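Local coordinates for NADH oxidoreductase (Mesorhizobium loti, PDB 3PI7) that probably binds NADPH and acts as an NADPH:quinone reductase, combining a GroES-like fold with an NAD(P)-binding Rossmann fold, at the interface of chains A and B. Residues are numbered along the deposited sequence; one frame, centred on the assembly and turned at random. Chains: chain A/B, NADH oxidoreductase.

The interface of chains A and B. Residues chain A 278, 283-285; chain B 278, 284-286.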
# COMPACT_ATOMS: atom_id res chain seq x y z
N LEU A 278 -0.42 5.60 7.09
CA LEU A 278 0.71 5.12 6.28
C LEU A 278 1.90 6.02 6.56
O LEU A 278 3.03 5.55 6.59
CB LEU A 278 0.38 5.10 4.79
CG LEU A 278 -0.63 4.02 4.39
CD1 LEU A 278 -1.96 4.65 4.07
CD2 LEU A 278 -0.13 3.20 3.24
N LYS A 283 2.34 2.08 7.88
CA LYS A 283 1.52 0.99 7.33
C LYS A 283 1.75 0.88 5.83
O LYS A 283 2.19 1.85 5.20
CB LYS A 283 0.02 1.19 7.64
CG LYS A 283 -0.31 1.05 9.12
CD LYS A 283 -1.82 1.04 9.34
CE LYS A 283 -2.09 0.95 10.83
NZ LYS A 283 -3.57 1.01 11.10
N HIS A 284 1.56 -0.33 5.27
CA HIS A 284 1.78 -0.60 3.85
C HIS A 284 0.61 -1.34 3.29
O HIS A 284 -0.07 -2.08 4.01
CB HIS A 284 3.03 -1.49 3.66
CG HIS A 284 4.30 -0.74 3.61
ND1 HIS A 284 4.93 -0.29 4.78
CD2 HIS A 284 5.04 -0.36 2.54
CE1 HIS A 284 6.01 0.37 4.38
NE2 HIS A 284 6.13 0.36 3.05
N ILE A 285 0.38 -1.18 2.01
CA ILE A 285 -0.69 -1.92 1.32
C ILE A 285 -0.06 -2.54 0.09
O ILE A 285 0.56 -1.84 -0.70
CB ILE A 285 -1.93 -1.05 0.95
CG1 ILE A 285 -2.37 -0.16 2.13
CG2 ILE A 285 -3.11 -1.93 0.41
CD1 ILE A 285 -3.48 0.85 1.83
N LEU B 278 -3.31 -4.22 -7.28
CA LEU B 278 -2.22 -4.56 -6.36
C LEU B 278 -1.88 -6.03 -6.56
O LEU B 278 -0.72 -6.41 -6.47
CB LEU B 278 -2.59 -4.28 -4.90
CG LEU B 278 -2.69 -2.79 -4.56
CD1 LEU B 278 -4.12 -2.40 -4.39
CD2 LEU B 278 -1.88 -2.45 -3.35
N HIS B 284 1.87 -0.94 -5.09
CA HIS B 284 2.09 -0.83 -3.65
C HIS B 284 1.63 0.51 -3.17
O HIS B 284 1.66 1.49 -3.93
CB HIS B 284 3.59 -0.96 -3.32
CG HIS B 284 4.06 -2.36 -3.18
ND1 HIS B 284 4.34 -3.15 -4.30
CD2 HIS B 284 4.27 -3.08 -2.06
CE1 HIS B 284 4.70 -4.34 -3.82
NE2 HIS B 284 4.67 -4.35 -2.49
N ILE B 285 1.24 0.59 -1.93
CA ILE B 285 0.85 1.86 -1.31
C ILE B 285 1.61 1.97 -0.01
O ILE B 285 1.55 1.06 0.81
CB ILE B 285 -0.69 2.02 -1.08
CG1 ILE B 285 -1.49 1.59 -2.33
CG2 ILE B 285 -1.05 3.47 -0.63
CD1 ILE B 285 -3.01 1.56 -2.17
N GLU B 286 2.30 3.09 0.20
CA GLU B 286 3.08 3.26 1.41
C GLU B 286 3.04 4.73 1.84
O GLU B 286 2.42 5.54 1.16
CB GLU B 286 4.53 2.82 1.15
CG GLU B 286 5.15 3.53 -0.03
CD GLU B 286 6.46 2.95 -0.53
OE1 GLU B 286 7.52 3.39 -0.04
OE2 GLU B 286 6.42 2.09 -1.44
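Strand 284-287 of chain A runs antiparallel to strand 284-287 of chain B across a two-fold axis, and helix 276-280 of each chain brings a leucine against the partner strand. The axis passes between A:Ile285 and B:Ile285, which form the bridge pair. The backbone N of A:Ile285 donates to the carbonyl O of B:Ile285 at 2.8 Å, and the twin bond returns from B:Ile285 N to A:Ile285 O. Each N-H arrives in the carbonyl plane and nearly straight, 159° at the hydrogen, and the reciprocal pair fixes the register of the two strands. On one face of this ladder the isoleucine side chains lie alongside each other and point the same way, CB of A:Ile285 3.9 Å from CB of B:Ile285, and their CD1 methyls also meet. CG2 of each isoleucine, anti to its own backbone N, turns towards the leucine of the other chain. There CD2 of A:Leu278 packs 4.0 Å from CG2 of B:Ile285 and also reaches the strand backbone at CA of B:Glu286, so the leucine methyl flanks the hydrogen-bonded peptide and probably screens it from solvent on that side. The other face carries A:His284 and B:Glu286, side by side and extending in the same direction. CB of B:Glu286 lies above the plane of the imidazole, displaced outward past the CD2-NE2 bond, 3.5 Å from CD2 of A:His284. With CG of B:Glu286 between its backbone N and carbonyl carbon (chi1 55°) and the chain extended beyond, the carboxylate stands alongside the ring, their planes 51° apart. NE2 of A:His284 remains 4.5 Å from OE1 of B:Glu286, too far for a salt bridge, although the carboxylate might favour a protonated imidazole. Backbone pairing and apolar packing together join the two subunits of the deposited dimer edge to edge, plausibly linking their Rossmann-domain sheets across the axis.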